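Local atomic coordinates of racemase, putative (Roseobacter denitrificans, PDB entry 3TCS), a protein that binds magnesium and belongs to the mandelate racemase/muconate lactonizing enzyme family, and so may act as a hydro-lyase or racemase. Residues 255-267 / 283-296. Residues are numbered along the deposited sequence; the frame is centred on the assembly and turned at random.
Sequences GGEQDCDLPTWQR and YLGGICRTLRVVEM. With MG (magnesium ion), chain J; DAL (D-alanine), chain L.
V293 and L262 pack against each other where the helices that begin at L262 and I287 run side by side, nearly parallel (16°) with their axes 10.2 Å apart. L262 is a knob in a hole formed by R289, R292, V293 and M296. Its two methyls divide the work: CD2 meets V293 CG2 at 3.6 Å, while CD1 lies over one face of the R289 guanidinium and touches NH1 of R292, whose guanidinium is salt-bridged to D82 through NE and to D86 through NH1. Both methyls of V293 lie against the indole of W265; CG2 sits over the five-membered ring in a CH-pi contact, 3.7 Å from its centroid, and CG1 over the six-membered part, 3.6 Å from W265 CE3. D259 CB lies against the opposite face, toward its rim, and L284 CD1 approaches obliquely, 3.7 Å from W265 NE1. Farther along, the extended M296 places CE against L262 O and Q266 OE1.

Polar contacts tie down the loops ahead of both helices. W265 NE1 donates to D259 O (2.9 Å) from above the carbonyl plane, anchoring the indole to its own loop. A bend at chi3 (52°) turns the R289 guanidinium back to L284 O, which accepts from NE at 2.7 Å, in plane and nearly straight (163°); C260 O lies at the guanidinium edge. Nearer the magnesium site, E257 O abuts the Y283 ring edge. The E257 side chain binds magnesium through OE1 at 2.0 Å, alongside D205, E231 and the bound D-alanine, while OE2 forms a salt bridge with K94 of the second subunit. Two successive helices packed around the outside of a TIM barrel, with a metal-binding glutamate following strand 252-255, are characteristic of the enolase-superfamily C-terminal domain.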
# COMPACT_ATOMS: atom_id res chain seq x y z
N GLY B 255 -17.92 -3.14 6.31
CA GLY B 255 -16.47 -3.21 6.19
C GLY B 255 -15.89 -2.14 5.29
O GLY B 255 -16.63 -1.34 4.70
N GLY B 256 -14.56 -2.12 5.19
CA GLY B 256 -13.88 -1.17 4.33
C GLY B 256 -12.87 -0.25 5.00
O GLY B 256 -12.16 0.47 4.31
N GLU B 257 -12.78 -0.28 6.33
CA GLU B 257 -11.87 0.64 7.01
C GLU B 257 -10.40 0.60 6.59
O GLU B 257 -9.73 1.63 6.63
CB GLU B 257 -11.98 0.49 8.53
CG GLU B 257 -11.41 -0.79 9.09
CD GLU B 257 -11.78 -0.96 10.55
OE1 GLU B 257 -12.99 -0.95 10.85
OE2 GLU B 257 -10.86 -1.09 11.39
N GLN B 258 -9.89 -0.57 6.20
CA GLN B 258 -8.49 -0.68 5.78
C GLN B 258 -8.30 -0.49 4.28
O GLN B 258 -7.18 -0.57 3.77
CB GLN B 258 -7.89 -2.03 6.15
CG GLN B 258 -7.57 -2.22 7.62
CD GLN B 258 -8.73 -2.77 8.42
OE1 GLN B 258 -9.67 -3.34 7.86
NE2 GLN B 258 -8.66 -2.63 9.73
N ASP B 259 -9.38 -0.26 3.55
CA ASP B 259 -9.27 -0.08 2.11
C ASP B 259 -8.92 1.35 1.72
O ASP B 259 -9.69 2.27 1.98
CB ASP B 259 -10.56 -0.55 1.44
CG ASP B 259 -10.72 -2.05 1.51
OD1 ASP B 259 -10.07 -2.75 0.70
OD2 ASP B 259 -11.47 -2.54 2.39
N CYS B 260 -7.76 1.52 1.10
CA CYS B 260 -7.29 2.84 0.69
C CYS B 260 -7.16 2.95 -0.83
O CYS B 260 -6.76 3.99 -1.35
CB CYS B 260 -5.93 3.13 1.33
SG CYS B 260 -4.60 2.03 0.77
N ASP B 261 -7.50 1.87 -1.52
CA ASP B 261 -7.42 1.78 -2.98
C ASP B 261 -8.79 1.97 -3.63
O ASP B 261 -9.70 1.16 -3.42
CB ASP B 261 -6.84 0.42 -3.36
CG ASP B 261 -6.65 0.25 -4.85
OD1 ASP B 261 -5.88 1.03 -5.45
OD2 ASP B 261 -7.28 -0.66 -5.43
N LEU B 262 -8.94 3.03 -4.42
CA LEU B 262 -10.21 3.33 -5.06
C LEU B 262 -10.73 2.25 -6.01
O LEU B 262 -11.93 1.98 -6.05
CB LEU B 262 -10.14 4.69 -5.78
CG LEU B 262 -10.09 5.89 -4.81
CD1 LEU B 262 -10.04 7.18 -5.61
CD2 LEU B 262 -11.33 5.88 -3.91
N PRO B 263 -9.84 1.62 -6.80
CA PRO B 263 -10.40 0.57 -7.67
C PRO B 263 -10.91 -0.62 -6.86
O PRO B 263 -11.85 -1.30 -7.28
CB PRO B 263 -9.23 0.23 -8.60
CG PRO B 263 -8.01 0.69 -7.85
CD PRO B 263 -8.47 1.96 -7.19
N THR B 264 -10.31 -0.87 -5.70
CA THR B 264 -10.76 -1.97 -4.85
C THR B 264 -12.11 -1.58 -4.25
O THR B 264 -13.00 -2.42 -4.11
CB THR B 264 -9.75 -2.26 -3.73
OG1 THR B 264 -8.53 -2.74 -4.31
CG2 THR B 264 -10.30 -3.31 -2.78
N TRP B 265 -12.26 -0.31 -3.90
CA TRP B 265 -13.52 0.19 -3.37
C TRP B 265 -14.61 0.00 -4.43
O TRP B 265 -15.72 -0.44 -4.12
CB TRP B 265 -13.41 1.68 -3.02
CG TRP B 265 -13.08 1.92 -1.59
CD1 TRP B 265 -11.92 2.44 -1.09
CD2 TRP B 265 -13.92 1.64 -0.47
NE1 TRP B 265 -11.98 2.50 0.29
CE2 TRP B 265 -13.20 2.01 0.69
CE3 TRP B 265 -15.20 1.11 -0.32
CZ2 TRP B 265 -13.73 1.87 1.98
CZ3 TRP B 265 -15.73 0.96 0.96
CH2 TRP B 265 -14.99 1.34 2.09
N GLN B 266 -14.28 0.33 -5.67
CA GLN B 266 -15.24 0.18 -6.77
C GLN B 266 -15.65 -1.29 -6.92
O GLN B 266 -16.82 -1.60 -7.12
CB GLN B 266 -14.63 0.68 -8.08
CG GLN B 266 -15.64 0.77 -9.23
CD GLN B 266 -16.56 1.96 -9.10
OE1 GLN B 266 -16.13 3.11 -9.20
NE2 GLN B 266 -17.84 1.70 -8.89
N ARG B 267 -14.68 -2.19 -6.81
CA ARG B 267 -14.97 -3.62 -6.93
C ARG B 267 -15.86 -4.10 -5.79
O ARG B 267 -16.83 -4.82 -6.01
CB ARG B 267 -13.67 -4.43 -6.94
CG ARG B 267 -13.89 -5.91 -7.19
CD ARG B 267 -12.63 -6.71 -6.88
NE ARG B 267 -12.85 -8.14 -7.08
CZ ARG B 267 -12.12 -9.09 -6.52
NH1 ARG B 267 -11.10 -8.78 -5.72
NH2 ARG B 267 -12.40 -10.37 -6.76
N TYR B 283 -7.16 7.04 6.36
CA TYR B 283 -6.49 5.90 5.74
C TYR B 283 -6.73 5.95 4.23
O TYR B 283 -5.90 5.49 3.44
CB TYR B 283 -7.02 4.55 6.25
CG TYR B 283 -6.72 4.20 7.69
CD1 TYR B 283 -5.55 4.63 8.32
CD2 TYR B 283 -7.60 3.38 8.42
CE1 TYR B 283 -5.26 4.26 9.63
CE2 TYR B 283 -7.31 3.00 9.73
CZ TYR B 283 -6.14 3.44 10.33
OH TYR B 283 -5.83 3.06 11.62
N LEU B 284 -7.88 6.50 3.83
CA LEU B 284 -8.26 6.57 2.42
C LEU B 284 -7.59 7.69 1.62
O LEU B 284 -7.62 7.68 0.40
CB LEU B 284 -9.79 6.69 2.31
CG LEU B 284 -10.48 6.74 0.94
CD1 LEU B 284 -10.01 5.61 0.04
CD2 LEU B 284 -11.99 6.63 1.17
N GLY B 285 -6.99 8.66 2.31
CA GLY B 285 -6.32 9.73 1.58
C GLY B 285 -6.96 11.10 1.69
O GLY B 285 -6.54 12.04 1.02
N GLY B 286 -7.97 11.24 2.54
CA GLY B 286 -8.58 12.54 2.71
C GLY B 286 -10.05 12.64 2.36
O GLY B 286 -10.67 11.66 1.94
N ILE B 287 -10.59 13.84 2.53
CA ILE B 287 -11.99 14.13 2.25
C ILE B 287 -12.35 13.92 0.77
O ILE B 287 -13.32 13.23 0.45
CB ILE B 287 -12.33 15.59 2.64
CG1 ILE B 287 -12.25 15.75 4.16
CG2 ILE B 287 -13.72 15.97 2.12
CD1 ILE B 287 -13.28 14.95 4.93
N CYS B 288 -11.58 14.52 -0.13
CA CYS B 288 -11.86 14.38 -1.55
C CYS B 288 -11.96 12.92 -1.98
O CYS B 288 -12.92 12.53 -2.65
CB CYS B 288 -10.77 15.08 -2.38
SG CYS B 288 -10.81 16.86 -2.23
N ARG B 289 -10.99 12.11 -1.60
CA ARG B 289 -11.01 10.71 -1.97
C ARG B 289 -12.14 9.96 -1.27
O ARG B 289 -12.75 9.06 -1.85
CB ARG B 289 -9.64 10.09 -1.70
CG ARG B 289 -8.57 10.58 -2.71
CD ARG B 289 -7.17 10.20 -2.27
NE ARG B 289 -7.07 8.78 -1.96
CZ ARG B 289 -6.85 7.82 -2.86
NH1 ARG B 289 -6.68 8.12 -4.15
NH2 ARG B 289 -6.80 6.56 -2.46
N THR B 290 -12.45 10.34 -0.03
CA THR B 290 -13.54 9.68 0.68
C THR B 290 -14.86 10.00 -0.04
O THR B 290 -15.74 9.15 -0.15
CB THR B 290 -13.62 10.14 2.15
OG1 THR B 290 -12.42 9.76 2.83
CG2 THR B 290 -14.81 9.48 2.84
N LEU B 291 -15.00 11.23 -0.52
CA LEU B 291 -16.21 11.64 -1.24
C LEU B 291 -16.41 10.81 -2.51
O LEU B 291 -17.54 10.61 -2.96
CB LEU B 291 -16.16 13.13 -1.58
CG LEU B 291 -16.29 14.07 -0.37
CD1 LEU B 291 -16.16 15.52 -0.82
CD2 LEU B 291 -17.62 13.83 0.32
N ARG B 292 -15.31 10.33 -3.09
CA ARG B 292 -15.42 9.50 -4.29
C ARG B 292 -16.06 8.17 -3.90
O ARG B 292 -16.88 7.63 -4.63
CB ARG B 292 -14.05 9.26 -4.92
CG ARG B 292 -13.39 10.52 -5.44
CD ARG B 292 -12.12 10.19 -6.20
NE ARG B 292 -11.21 11.33 -6.23
CZ ARG B 292 -9.99 11.30 -6.76
NH1 ARG B 292 -9.54 10.18 -7.30
NH2 ARG B 292 -9.21 12.38 -6.71
N VAL B 293 -15.68 7.65 -2.73
CA VAL B 293 -16.24 6.39 -2.26
C VAL B 293 -17.70 6.62 -1.87
O VAL B 293 -18.56 5.79 -2.13
CB VAL B 293 -15.45 5.83 -1.06
CG1 VAL B 293 -16.17 4.62 -0.46
CG2 VAL B 293 -14.05 5.44 -1.52
N VAL B 294 -17.97 7.76 -1.24
CA VAL B 294 -19.33 8.11 -0.84
C VAL B 294 -20.25 8.11 -2.07
O VAL B 294 -21.39 7.63 -2.02
CB VAL B 294 -19.38 9.50 -0.17
CG1 VAL B 294 -20.82 9.97 -0.02
CG2 VAL B 294 -18.70 9.44 1.19
N GLU B 295 -19.75 8.65 -3.19
CA GLU B 295 -20.54 8.69 -4.42
C GLU B 295 -20.74 7.28 -5.00
O GLU B 295 -21.82 6.96 -5.49
CB GLU B 295 -19.86 9.61 -5.43
CG GLU B 295 -20.51 9.67 -6.81
CD GLU B 295 -22.01 9.98 -6.79
OE1 GLU B 295 -22.47 10.72 -5.89
OE2 GLU B 295 -22.72 9.50 -7.70
N MET B 296 -19.70 6.44 -4.96
CA MET B 296 -19.84 5.07 -5.46
C MET B 296 -20.97 4.40 -4.69
O MET B 296 -21.83 3.75 -5.27
CB MET B 296 -18.57 4.25 -5.20
CG MET B 296 -17.34 4.67 -5.96
SD MET B 296 -15.95 3.63 -5.45
CE MET B 296 -14.59 4.46 -6.28
MG MG J . -13.91 -2.03 12.32
N DAL L . -14.23 -0.06 13.59
CA DAL L . -13.32 -0.50 14.67
CB DAL L . -12.85 0.69 15.49
C DAL L . -12.13 -1.18 14.07
O DAL L . -12.27 -2.15 13.40
O HOH W 1 -13.21 -3.84 11.51